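Local coordinates for cell division control protein Cdc48 (Mycobacterium smegmatis, PDB 5E7P) that probably binds and hydrolyses ATP as a Cdc48-like AAA protein, with ADP bound in each of its two ATPase units, at residues L130-L135 and I171-E176; G265-G270 and A375-P380; D303-S308 and T346-E351; E569-A574 and A608-E613. One frame throughout, in Å; residues are numbered along the deposited sequence.

In the fold
Interaction 1 sits in the N-terminal part of the chain, with the side chain of Met132 about 4 Å from one bound ADP. Interactions 2 and 3 belong to the first AAA unit, interaction 4 to the second. Interaction 3 falls between the two segments of interaction 2 along the chain, centres about 17 Å apart; Arg376 NH1 meets Thr346 OG1 at 2.8 Å, probably as a hydrogen bond. Interactions 2 and 4, with centres about 15 Å apart, join the two AAA units through a salt bridge of 3.0 Å between Arg378 NH1 and Glu569 OE2. The side chain of Leu267 is about 11 Å from a bound ADP, whereas interactions 3 and 4 lie away from both nucleotide sites.

Interaction 1 (L130-L135 and I171-E176); sequences LRMALL and ITWTSE
The indole nitrogen NE1 of Trp173 gives a weak hydrogen bond to Leu147 O, while the ring itself lies against Ala133 and Met132 on helix 127-133. Only van der Waals, CH-pi and sulfur contacts join 130-135 to 171-176. Ala133 CB stands over one face of the indole, 3.7 Å from the centroid of the five-membered ring and 20° off its normal, which meets the geometry of a CH-pi contact. Its nearest ring atom is CE2 of Trp173, 3.5 Å from Ala133 CB, at the fusion of the two rings. On the opposite face the tryptophan has its own chain: Ile171 CA lies 4.3 Å above the plane of the Trp173 ring, offset toward the rim. Trp173 turns its ring in toward the helix by placing CG between the backbone N and the carbonyl carbon (chi1 56°).

Met132 reaches the six-membered end by a different route. Its chain is extended as far as the sulfur and bends only at the methyl, and it crosses the indole at about a right angle. SD of Met132 comes to 4.0 Å from Trp173 CZ3; seen from the centroid of the six-membered ring it stands 72° off the normal, an oblique approach. Arg435 of helix 427-448 also touches the Trp173 side chain, while Leu135 touches Pro193 and Ala428, two residues of the ADP pocket. The contact joins the last turn of helix 127-133 to the loop before strand 177-184 beside the nucleotide, through a Met-aromatic contact and a CH-pi contact sharing one tryptophan.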
loop_
_atom_site.group_PDB
_atom_site.type_symbol
_atom_site.label_atom_id
_atom_site.label_comp_id
_atom_site.label_asym_id
_atom_site.label_seq_id
_atom_site.Cartn_x
_atom_site.Cartn_y
_atom_site.Cartn_z
ATOM N N LEU A 130 7.205 -4.026 18.751
ATOM C CA LEU A 130 7.940 -2.890 18.201
ATOM C C LEU A 130 7.436 -2.522 16.810
ATOM O O LEU A 130 7.208 -1.349 16.512
ATOM C CB LEU A 130 9.439 -3.193 18.128
ATOM C CG LEU A 130 10.256 -3.152 19.421
ATOM C CD1 LEU A 130 11.702 -3.543 19.151
ATOM C CD2 LEU A 130 10.182 -1.775 20.065
ATOM N N ARG A 131 7.267 -3.532 15.963
ATOM C CA ARG A 131 6.820 -3.319 14.594
ATOM C C ARG A 131 5.393 -2.781 14.559
ATOM O O ARG A 131 5.071 -1.899 13.764
ATOM C CB ARG A 131 6.921 -4.618 13.797
ATOM C CG ARG A 131 6.450 -4.512 12.364
ATOM C CD ARG A 131 6.692 -5.820 11.634
ATOM N NE ARG A 131 6.127 -6.962 12.351
ATOM C CZ ARG A 131 6.537 -8.217 12.196
ATOM N NH1 ARG A 131 7.524 -8.495 11.353
ATOM N NH2 ARG A 131 5.969 -9.194 12.888
ATOM N N MET A 132 4.546 -3.314 15.431
ATOM C CA MET A 132 3.169 -2.851 15.540
ATOM C C MET A 132 3.102 -1.382 15.960
ATOM O O MET A 132 2.324 -0.600 15.409
ATOM C CB MET A 132 2.404 -3.708 16.548
ATOM C CG MET A 132 0.955 -3.294 16.747
ATOM S SD MET A 132 0.163 -4.204 18.086
ATOM C CE MET A 132 0.424 -5.892 17.546
ATOM N N ALA A 133 3.925 -1.016 16.935
ATOM C CA ALA A 133 3.911 0.333 17.489
ATOM C C ALA A 133 4.501 1.369 16.533
ATOM O O ALA A 133 4.144 2.545 16.587
ATOM C CB ALA A 133 4.650 0.359 18.824
ATOM N N LEU A 134 5.404 0.930 15.662
ATOM C CA LEU A 134 6.096 1.845 14.757
ATOM C C LEU A 134 5.672 1.659 13.306
ATOM O O LEU A 134 6.311 2.186 12.396
ATOM C CB LEU A 134 7.611 1.670 14.876
ATOM C CG LEU A 134 8.229 2.047 16.222
ATOM C CD1 LEU A 134 9.710 1.694 16.249
ATOM C CD2 LEU A 134 8.022 3.526 16.509
ATOM N N LEU A 135 4.591 0.914 13.099
ATOM C CA LEU A 135 4.123 0.597 11.754
ATOM C C LEU A 135 3.842 1.855 10.935
ATOM O O LEU A 135 3.072 2.721 11.354
ATOM C CB LEU A 135 2.871 -0.280 11.823
ATOM C CG LEU A 135 2.454 -1.002 10.539
ATOM C CD1 LEU A 135 3.548 -1.958 10.077
ATOM C CD2 LEU A 135 1.145 -1.751 10.755
ATOM N N ILE A 171 -2.790 -1.126 23.563
ATOM C CA ILE A 171 -1.527 -0.494 23.924
ATOM C C ILE A 171 -0.848 -1.261 25.057
ATOM O O ILE A 171 -1.293 -1.225 26.205
ATOM C CB ILE A 171 -1.717 0.984 24.320
ATOM C CG1 ILE A 171 -2.289 1.775 23.142
ATOM C CG2 ILE A 171 -0.399 1.585 24.774
ATOM C CD1 ILE A 171 -2.433 3.256 23.410
ATOM N N THR A 172 0.230 -1.960 24.718
ATOM C CA THR A 172 0.965 -2.771 25.680
ATOM C C THR A 172 2.290 -2.113 26.050
ATOM O O THR A 172 2.689 -2.096 27.214
ATOM C CB THR A 172 1.238 -4.176 25.119
ATOM O OG1 THR A 172 -0.007 -4.810 24.801
ATOM C CG2 THR A 172 1.996 -5.026 26.134
ATOM N N TRP A 173 2.965 -1.567 25.043
ATOM C CA TRP A 173 4.252 -0.909 25.233
ATOM C C TRP A 173 4.121 0.391 26.023
ATOM O O TRP A 173 3.018 0.902 26.226
ATOM C CB TRP A 173 4.896 -0.628 23.876
ATOM C CG TRP A 173 4.023 0.180 22.968
ATOM C CD1 TRP A 173 4.060 1.531 22.786
ATOM C CD2 TRP A 173 2.978 -0.311 22.120
ATOM N NE1 TRP A 173 3.106 1.912 21.875
ATOM C CE2 TRP A 173 2.427 0.800 21.451
ATOM C CE3 TRP A 173 2.453 -1.582 21.862
ATOM C CZ2 TRP A 173 1.380 0.679 20.538
ATOM C CZ3 TRP A 173 1.415 -1.701 20.957
ATOM C CH2 TRP A 173 0.890 -0.578 20.305
ATOM N N THR A 174 5.256 0.924 26.461
ATOM C CA THR A 174 5.275 2.159 27.235
ATOM C C THR A 174 5.850 3.308 26.416
ATOM O O THR A 174 6.212 3.133 25.253
ATOM C CB THR A 174 6.090 1.999 28.530
ATOM O OG1 THR A 174 7.425 1.586 28.211
ATOM C CG2 THR A 174 5.447 0.959 29.435
ATOM N N SER A 175 5.932 4.484 27.030
ATOM C CA SER A 175 6.430 5.672 26.346
ATOM C C SER A 175 7.914 5.902 26.608
ATOM O O SER A 175 8.292 6.836 27.314
ATOM C CB SER A 175 5.634 6.907 26.772
ATOM O OG SER A 175 5.778 7.155 28.159
ATOM N N GLU A 176 8.755 5.049 26.034
ATOM C CA GLU A 176 10.197 5.195 26.183
ATOM C C GLU A 176 10.848 5.591 24.862
ATOM O O GLU A 176 10.589 4.984 23.823
ATOM C CB GLU A 176 10.823 3.905 26.712
ATOM C CG GLU A 176 12.330 3.988 26.898
ATOM C CD GLU A 176 12.932 2.686 27.386
ATOM O OE1 GLU A 176 12.170 1.827 27.878
ATOM O OE2 GLU A 176 14.166 2.523 27.272
#

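Interaction 2 (G265-G270 and A375-P380); sequences GVLVSG and ARLRAP
Leu267 in strand 265-269 and Arg378, the central residue of an inverse gamma turn, bring their backbones closest, with CA atoms 7.5 Å apart. The leucine side chain points from the strand toward the turn and makes the whole contact with its two methyls. CD2 of Leu267 lies 3.8 Å from Arg378 CG and 4.0 Å from Arg378 CD, slanting across the aliphatic part of the arginine. The same CD2 is 4.0 Å from Leu377 CD2, and the two leucine side chains cross at about a right angle. Leu377 has CG anti to its backbone N (chi1 176°), which carries the end of the chain nearer to the strand than its first bond would suggest.

Strand 265-269 runs between 361-366 and 385-388 in the parallel core of the AAA fold and leads into the P-loop, where Lys276 NZ is hydrogen-bonded to Gly270 O. The turn belongs to the connection between those two flanking strands, so Leu267 packs against the link that joins its own neighbours. At the CG-CD bond the Arg378 chain bends (chi3 -92°) and passes from apolar to polar surroundings: NH1 forms a salt bridge with Glu569 of the second AAA unit, and NH2 donates to Val373 O.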
loop_
_atom_site.group_PDB
_atom_site.type_symbol
_atom_site.label_atom_id
_atom_site.label_comp_id
_atom_site.label_asym_id
_atom_site.label_seq_id
_atom_site.Cartn_x
_atom_site.Cartn_y
_atom_site.Cartn_z
ATOM N N GLY A 265 -1.181 -25.817 -0.852
ATOM C CA GLY A 265 -0.271 -24.714 -0.614
ATOM C C GLY A 265 -0.913 -23.431 -1.098
ATOM O O GLY A 265 -1.336 -23.339 -2.251
ATOM N N VAL A 266 -1.002 -22.438 -0.218
ATOM C CA VAL A 266 -1.712 -21.206 -0.545
ATOM C C VAL A 266 -0.877 -19.958 -0.287
ATOM O O VAL A 266 -0.308 -19.797 0.793
ATOM C CB VAL A 266 -3.029 -21.086 0.260
ATOM C CG1 VAL A 266 -3.813 -19.856 -0.179
ATOM C CG2 VAL A 266 -3.870 -22.341 0.107
ATOM N N LEU A 267 -0.810 -19.077 -1.281
ATOM C CA LEU A 267 -0.200 -17.762 -1.103
ATOM C C LEU A 267 -1.273 -16.678 -1.022
ATOM O O LEU A 267 -1.981 -16.413 -1.993
ATOM C CB LEU A 267 0.776 -17.447 -2.239
ATOM C CG LEU A 267 1.487 -16.092 -2.127
ATOM C CD1 LEU A 267 2.309 -15.998 -0.840
ATOM C CD2 LEU A 267 2.355 -15.817 -3.347
ATOM N N VAL A 268 -1.394 -16.059 0.146
ATOM C CA VAL A 268 -2.379 -15.010 0.355
ATOM C C VAL A 268 -1.735 -13.638 0.192
ATOM O O VAL A 268 -0.712 -13.345 0.818
ATOM C CB VAL A 268 -3.005 -15.106 1.755
ATOM C CG1 VAL A 268 -3.973 -13.953 1.982
ATOM C CG2 VAL A 268 -3.702 -16.446 1.938
ATOM N N SER A 269 -2.333 -12.802 -0.653
ATOM C CA SER A 269 -1.815 -11.461 -0.899
ATOM C C SER A 269 -2.878 -10.375 -0.741
ATOM O O SER A 269 -4.037 -10.661 -0.451
ATOM C CB SER A 269 -1.161 -11.376 -2.278
ATOM O OG SER A 269 -2.053 -11.784 -3.298
ATOM N N GLY A 270 -2.466 -9.125 -0.925
ATOM C CA GLY A 270 -3.335 -7.988 -0.691
ATOM C C GLY A 270 -2.589 -6.891 0.045
ATOM O O GLY A 270 -1.494 -7.123 0.557
ATOM N N ALA A 375 9.845 -17.019 -7.246
ATOM C CA ALA A 375 8.952 -17.599 -8.246
ATOM C C ALA A 375 8.686 -19.081 -8.007
ATOM O O ALA A 375 7.613 -19.589 -8.335
ATOM C CB ALA A 375 9.509 -17.387 -9.642
ATOM N N ARG A 376 9.664 -19.764 -7.423
ATOM C CA ARG A 376 9.577 -21.201 -7.201
ATOM C C ARG A 376 8.605 -21.564 -6.080
ATOM O O ARG A 376 8.291 -22.739 -5.887
ATOM C CB ARG A 376 10.967 -21.778 -6.923
ATOM C CG ARG A 376 11.940 -21.599 -8.082
ATOM C CD ARG A 376 13.367 -21.922 -7.683
ATOM N NE ARG A 376 13.886 -20.985 -6.693
ATOM C CZ ARG A 376 15.077 -21.094 -6.111
ATOM N NH1 ARG A 376 15.883 -22.108 -6.412
ATOM N NH2 ARG A 376 15.459 -20.191 -5.218
ATOM N N LEU A 377 8.132 -20.559 -5.345
ATOM C CA LEU A 377 7.118 -20.774 -4.315
ATOM C C LEU A 377 5.737 -20.800 -4.953
ATOM O O LEU A 377 4.858 -21.551 -4.533
ATOM C CB LEU A 377 7.183 -19.687 -3.236
ATOM C CG LEU A 377 6.112 -19.733 -2.137
ATOM C CD1 LEU A 377 6.709 -19.451 -0.765
ATOM C CD2 LEU A 377 4.989 -18.747 -2.432
ATOM N N ARG A 378 5.559 -19.971 -5.973
ATOM C CA ARG A 378 4.312 -19.920 -6.719
ATOM C C ARG A 378 4.342 -20.995 -7.799
ATOM O O ARG A 378 4.333 -20.707 -8.994
ATOM C CB ARG A 378 4.126 -18.528 -7.319
ATOM C CG ARG A 378 4.251 -17.414 -6.285
ATOM C CD ARG A 378 4.217 -16.033 -6.924
ATOM N NE ARG A 378 5.546 -15.520 -7.247
ATOM C CZ ARG A 378 5.847 -14.859 -8.362
ATOM N NH1 ARG A 378 4.918 -14.635 -9.280
ATOM N NH2 ARG A 378 7.084 -14.426 -8.562
ATOM N N ALA A 379 4.386 -22.242 -7.350
ATOM C CA ALA A 379 4.512 -23.392 -8.229
ATOM C C ALA A 379 3.659 -24.522 -7.663
ATOM O O ALA A 379 3.385 -24.541 -6.462
ATOM C CB ALA A 379 5.974 -23.814 -8.324
ATOM N N PRO A 380 3.229 -25.462 -8.523
ATOM C CA PRO A 380 2.374 -26.578 -8.099
ATOM C C PRO A 380 2.926 -27.379 -6.921
ATOM O O PRO A 380 2.142 -27.949 -6.163
ATOM C CB PRO A 380 2.322 -27.464 -9.346
ATOM C CG PRO A 380 2.490 -26.518 -10.474
ATOM C CD PRO A 380 3.442 -25.463 -9.982
#

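Interaction 3 (D303-S308 and T346-E351)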
loop_
_atom_site.group_PDB
_atom_site.type_symbol
_atom_site.label_atom_id
_atom_site.label_comp_id
_atom_site.label_asym_id
_atom_site.label_seq_id
_atom_site.Cartn_x
_atom_site.Cartn_y
_atom_site.Cartn_z
ATOM N N ASP A 303 22.750 -19.602 7.536
ATOM C CA ASP A 303 22.745 -20.998 7.967
ATOM C C ASP A 303 21.763 -21.237 9.113
ATOM O O ASP A 303 21.166 -22.307 9.217
ATOM C CB ASP A 303 24.155 -21.441 8.369
ATOM C CG ASP A 303 25.149 -21.339 7.223
ATOM O OD1 ASP A 303 24.822 -21.788 6.106
ATOM O OD2 ASP A 303 26.255 -20.797 7.435
ATOM N N GLU A 304 21.601 -20.235 9.972
ATOM C CA GLU A 304 20.624 -20.304 11.051
ATOM C C GLU A 304 19.220 -20.165 10.481
ATOM O O GLU A 304 18.247 -20.641 11.063
ATOM C CB GLU A 304 20.885 -19.208 12.084
ATOM C CG GLU A 304 21.636 -19.686 13.315
ATOM C CD GLU A 304 20.799 -20.607 14.183
ATOM O OE1 GLU A 304 21.343 -21.619 14.680
ATOM O OE2 GLU A 304 19.597 -20.315 14.372
ATOM N N ARG A 305 19.130 -19.505 9.331
ATOM C CA ARG A 305 17.863 -19.323 8.640
ATOM C C ARG A 305 17.338 -20.666 8.142
ATOM O O ARG A 305 16.158 -20.980 8.298
ATOM C CB ARG A 305 18.037 -18.342 7.475
ATOM C CG ARG A 305 16.790 -18.127 6.645
ATOM C CD ARG A 305 16.685 -16.692 6.152
ATOM N NE ARG A 305 17.529 -16.398 4.999
ATOM C CZ ARG A 305 18.584 -15.591 5.032
ATOM N NH1 ARG A 305 18.937 -14.996 6.164
ATOM N NH2 ARG A 305 19.286 -15.378 3.931
ATOM N N LEU A 306 18.226 -21.461 7.555
ATOM C CA LEU A 306 17.852 -22.767 7.029
ATOM C C LEU A 306 17.416 -23.718 8.139
ATOM O O LEU A 306 16.456 -24.474 7.977
ATOM C CB LEU A 306 19.013 -23.377 6.245
ATOM C CG LEU A 306 18.766 -24.762 5.645
ATOM C CD1 LEU A 306 17.584 -24.733 4.688
ATOM C CD2 LEU A 306 20.020 -25.265 4.947
ATOM N N ARG A 307 18.127 -23.674 9.263
ATOM C CA ARG A 307 17.824 -24.537 10.401
ATOM C C ARG A 307 16.449 -24.224 10.981
ATOM O O ARG A 307 15.718 -25.125 11.393
ATOM C CB ARG A 307 18.887 -24.393 11.493
ATOM C CG ARG A 307 18.614 -25.241 12.727
ATOM C CD ARG A 307 19.056 -24.527 13.992
ATOM N NE ARG A 307 18.654 -23.122 13.985
ATOM C CZ ARG A 307 17.437 -22.684 14.295
ATOM N NH1 ARG A 307 17.171 -21.383 14.256
ATOM N NH2 ARG A 307 16.485 -23.540 14.641
ATOM N N SER A 308 16.108 -22.941 11.014
ATOM C CA SER A 308 14.825 -22.500 11.549
ATOM C C SER A 308 13.656 -23.039 10.719
ATOM O O SER A 308 12.666 -23.523 11.268
ATOM C CB SER A 308 14.778 -20.972 11.618
ATOM O OG SER A 308 13.659 -20.532 12.365
ATOM N N THR A 346 17.045 -22.336 -2.293
ATOM C CA THR A 346 16.815 -23.649 -2.886
ATOM C C THR A 346 16.568 -24.706 -1.814
ATOM O O THR A 346 15.659 -25.530 -1.941
ATOM C CB THR A 346 17.986 -24.083 -3.787
ATOM O OG1 THR A 346 18.007 -23.266 -4.963
ATOM C CG2 THR A 346 17.835 -25.544 -4.200
ATOM N N LEU A 347 17.366 -24.666 -0.752
ATOM C CA LEU A 347 17.217 -25.613 0.350
ATOM C C LEU A 347 15.980 -25.319 1.195
ATOM O O LEU A 347 15.316 -26.238 1.684
ATOM C CB LEU A 347 18.471 -25.627 1.226
ATOM C CG LEU A 347 19.731 -26.174 0.550
ATOM C CD1 LEU A 347 20.895 -26.202 1.520
ATOM C CD2 LEU A 347 19.476 -27.558 -0.017
ATOM N N ILE A 348 15.677 -24.036 1.370
ATOM C CA ILE A 348 14.483 -23.639 2.105
ATOM C C ILE A 348 13.231 -24.120 1.375
ATOM O O ILE A 348 12.305 -24.648 1.993
ATOM C CB ILE A 348 14.423 -22.115 2.316
ATOM C CG1 ILE A 348 15.583 -21.663 3.202
ATOM C CG2 ILE A 348 13.103 -21.715 2.952
ATOM C CD1 ILE A 348 15.620 -20.172 3.443
ATOM N N LEU A 349 13.222 -23.952 0.055
ATOM C CA LEU A 349 12.112 -24.409 -0.779
ATOM C C LEU A 349 11.961 -25.930 -0.743
ATOM O O LEU A 349 10.850 -26.456 -0.811
ATOM C CB LEU A 349 12.288 -23.923 -2.221
ATOM C CG LEU A 349 12.037 -22.428 -2.459
ATOM C CD1 LEU A 349 12.740 -21.950 -3.716
ATOM C CD2 LEU A 349 10.551 -22.133 -2.550
ATOM N N ALA A 350 13.083 -26.632 -0.630
ATOM C CA ALA A 350 13.071 -28.088 -0.558
ATOM C C ALA A 350 12.395 -28.567 0.719
ATOM O O ALA A 350 11.710 -29.587 0.716
ATOM C CB ALA A 350 14.483 -28.639 -0.652
ATOM N N GLU A 351 12.593 -27.827 1.808
ATOM C CA GLU A 351 11.941 -28.141 3.077
ATOM C C GLU A 351 10.431 -27.907 3.007
ATOM O O GLU A 351 9.648 -28.745 3.456
ATOM C CB GLU A 351 12.552 -27.330 4.222
ATOM C CG GLU A 351 13.892 -27.857 4.702
ATOM C CD GLU A 351 13.804 -29.280 5.235
ATOM O OE1 GLU A 351 12.925 -29.553 6.081
ATOM O OE2 GLU A 351 14.612 -30.130 4.804
#
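Two neighbouring helices of the first AAA unit, 302-319 and 344-356, pack side by side through Leu306, Arg305, Leu347 and Ile348. Their short segments are nearly parallel, with an angle of 7° and an axis separation of 9.8 Å. Leu306 has the largest share of the contact. Its CG is anti to the backbone N (chi1 179°), which brings both methyls closer to the partner helix. CD1 of Leu306 rests 3.7 Å from Leu347 CB and 4.0 Å from Ile348 CG1, while CD2 meets Leu347 CD1 at 3.7 Å, so the fork of the leucine grips the base and one branch of Leu347.

The near-parallel course follows from topology: each helix leads into one of two adjacent parallel strands, 321-326 and 361-366, in successive beta-alpha-beta crossovers of the P-loop fold. Next to Leu306, the CG of Arg305 reaches Ile348 CD1 at 4.0 Å, lending the aliphatic part of a charged side chain to the apolar seam. The guanidinium end of Arg305 forms a salt bridge with Glu342. Two residues beyond Arg305, Arg307 NH1 is bound to Glu304 OE2 at 2.7 Å, a salt bridge local to helix 302-319, on the syn side but 29° out of the carboxylate plane.

Interaction 4 (E569-A574 and A608-E613); sequences ELFARA and ASLLTE
This is a buried helix-to-helix contact in the second AAA unit, in which Glu613 and Leu610 of helix 602-617 pack against the Phe571 ring of helix 563-576. The backbones come nearest at Phe571 and Glu613, whose CA atoms are 6.7 Å apart. CB of Glu613 lies over one face of the ring, 3.7 Å from the Phe571 centroid and 16° off the normal, a CH-pi contact made by the aliphatic base of a charged side chain. Glu613 then bends at chi2 (-56°), and its CG follows the ring at 3.9 Å from Phe571 CD1. Its carboxylate plane stands 72° from that of the ring, and OE2 has a long, weak ion pair with Arg575.

Leu610 approaches from the preceding turn of its helix: its CD1 meets Phe571 CE1 at 3.7 Å and CZ at 3.9 Å, obliquely to the ring. Beneath this pair lies strand 580-585, where Val582 touches Phe571 and Leu584 touches Leu610. Arg573, further along the first helix, forms a salt bridge with Glu386 of the first AAA unit. Helices 563-576 and 602-617 lead into the adjacent parallel strands 580-585 and 623-629, the layered alpha/beta arrangement of a P-loop ATPase.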
loop_
_atom_site.group_PDB
_atom_site.type_symbol
_atom_site.label_atom_id
_atom_site.label_comp_id
_atom_site.label_asym_id
_atom_site.label_seq_id
_atom_site.Cartn_x
_atom_site.Cartn_y
_atom_site.Cartn_z
ATOM N N GLU A 569 -1.023 -17.415 -13.549
ATOM C CA GLU A 569 -1.048 -17.173 -12.112
ATOM C C GLU A 569 -1.915 -15.964 -11.777
ATOM O O GLU A 569 -2.803 -16.039 -10.927
ATOM C CB GLU A 569 0.370 -16.947 -11.596
ATOM C CG GLU A 569 0.441 -16.494 -10.153
ATOM C CD GLU A 569 1.855 -16.143 -9.728
ATOM O OE1 GLU A 569 2.807 -16.760 -10.249
ATOM O OE2 GLU A 569 2.016 -15.243 -8.881
ATOM N N LEU A 570 -1.645 -14.857 -12.461
ATOM C CA LEU A 570 -2.359 -13.601 -12.261
ATOM C C LEU A 570 -3.873 -13.769 -12.390
ATOM O O LEU A 570 -4.631 -13.349 -11.517
ATOM C CB LEU A 570 -1.855 -12.562 -13.266
ATOM C CG LEU A 570 -2.649 -11.266 -13.438
ATOM C CD1 LEU A 570 -2.640 -10.451 -12.158
ATOM C CD2 LEU A 570 -2.075 -10.459 -14.590
ATOM N N PHE A 571 -4.303 -14.398 -13.478
ATOM C CA PHE A 571 -5.725 -14.587 -13.728
ATOM C C PHE A 571 -6.354 -15.584 -12.767
ATOM O O PHE A 571 -7.482 -15.386 -12.319
ATOM C CB PHE A 571 -5.973 -14.990 -15.184
ATOM C CG PHE A 571 -5.881 -13.839 -16.146
ATOM C CD1 PHE A 571 -4.660 -13.464 -16.683
ATOM C CD2 PHE A 571 -7.015 -13.118 -16.494
ATOM C CE1 PHE A 571 -4.573 -12.395 -17.561
ATOM C CE2 PHE A 571 -6.934 -12.050 -17.371
ATOM C CZ PHE A 571 -5.711 -11.688 -17.906
ATOM N N ALA A 572 -5.617 -16.645 -12.439
ATOM C CA ALA A 572 -6.099 -17.636 -11.480
ATOM C C ALA A 572 -6.305 -17.013 -10.105
ATOM O O ALA A 572 -7.236 -17.378 -9.389
ATOM C CB ALA A 572 -5.142 -18.824 -11.389
ATOM N N ARG A 573 -5.436 -16.075 -9.738
ATOM C CA ARG A 573 -5.593 -15.365 -8.473
ATOM C C ARG A 573 -6.810 -14.446 -8.529
ATOM O O ARG A 573 -7.508 -14.262 -7.534
ATOM C CB ARG A 573 -4.347 -14.547 -8.127
ATOM C CG ARG A 573 -4.345 -14.039 -6.687
ATOM C CD ARG A 573 -3.443 -12.827 -6.495
ATOM N NE ARG A 573 -2.104 -13.045 -7.029
ATOM C CZ ARG A 573 -1.613 -12.420 -8.094
ATOM N NH1 ARG A 573 -2.349 -11.525 -8.737
ATOM N NH2 ARG A 573 -0.382 -12.687 -8.511
ATOM N N ALA A 574 -7.056 -13.873 -9.700
ATOM C CA ALA A 574 -8.181 -12.968 -9.882
ATOM C C ALA A 574 -9.498 -13.731 -9.816
ATOM O O ALA A 574 -10.446 -13.296 -9.160
ATOM C CB ALA A 574 -8.054 -12.222 -11.205
ATOM N N ALA A 608 -0.590 -16.153 -26.493
ATOM C CA ALA A 608 -1.556 -17.237 -26.645
ATOM C C ALA A 608 -2.179 -17.596 -25.301
ATOM O O ALA A 608 -3.378 -17.865 -25.211
ATOM C CB ALA A 608 -0.899 -18.459 -27.272
ATOM N N SER A 609 -1.358 -17.591 -24.256
ATOM C CA SER A 609 -1.846 -17.845 -22.908
ATOM C C SER A 609 -2.755 -16.706 -22.464
ATOM O O SER A 609 -3.767 -16.928 -21.801
ATOM C CB SER A 609 -0.682 -18.002 -21.928
ATOM O OG SER A 609 -1.151 -18.290 -20.622
ATOM N N LEU A 610 -2.385 -15.486 -22.842
ATOM C CA LEU A 610 -3.173 -14.307 -22.506
ATOM C C LEU A 610 -4.562 -14.373 -23.139
ATOM O O LEU A 610 -5.572 -14.157 -22.466
ATOM C CB LEU A 610 -2.445 -13.037 -22.948
ATOM C CG LEU A 610 -3.071 -11.716 -22.509
ATOM C CD1 LEU A 610 -3.304 -11.723 -21.008
ATOM C CD2 LEU A 610 -2.183 -10.547 -22.913
ATOM N N LEU A 611 -4.605 -14.685 -24.432
ATOM C CA LEU A 611 -5.865 -14.847 -25.152
ATOM C C LEU A 611 -6.727 -15.917 -24.492
ATOM O O LEU A 611 -7.940 -15.755 -24.355
ATOM C CB LEU A 611 -5.604 -15.218 -26.614
ATOM C CG LEU A 611 -4.879 -14.167 -27.457
ATOM C CD1 LEU A 611 -4.556 -14.705 -28.841
ATOM C CD2 LEU A 611 -5.718 -12.906 -27.555
ATOM N N THR A 612 -6.085 -17.009 -24.082
ATOM C CA THR A 612 -6.768 -18.103 -23.405
ATOM C C THR A 612 -7.388 -17.634 -22.095
ATOM O O THR A 612 -8.539 -17.950 -21.797
ATOM C CB THR A 612 -5.804 -19.278 -23.114
ATOM O OG1 THR A 612 -5.227 -19.743 -24.341
ATOM C CG2 THR A 612 -6.542 -20.425 -22.433
ATOM N N GLU A 613 -6.620 -16.877 -21.317
ATOM C CA GLU A 613 -7.101 -16.365 -20.038
ATOM C C GLU A 613 -8.216 -15.338 -20.225
ATOM O O GLU A 613 -9.188 -15.323 -19.467
ATOM C CB GLU A 613 -5.951 -15.765 -19.227
ATOM C CG GLU A 613 -4.889 -16.775 -18.824
ATOM C CD GLU A 613 -5.463 -17.941 -18.040
ATOM O OE1 GLU A 613 -5.475 -19.071 -18.574
ATOM O OE2 GLU A 613 -5.897 -17.729 -16.888
#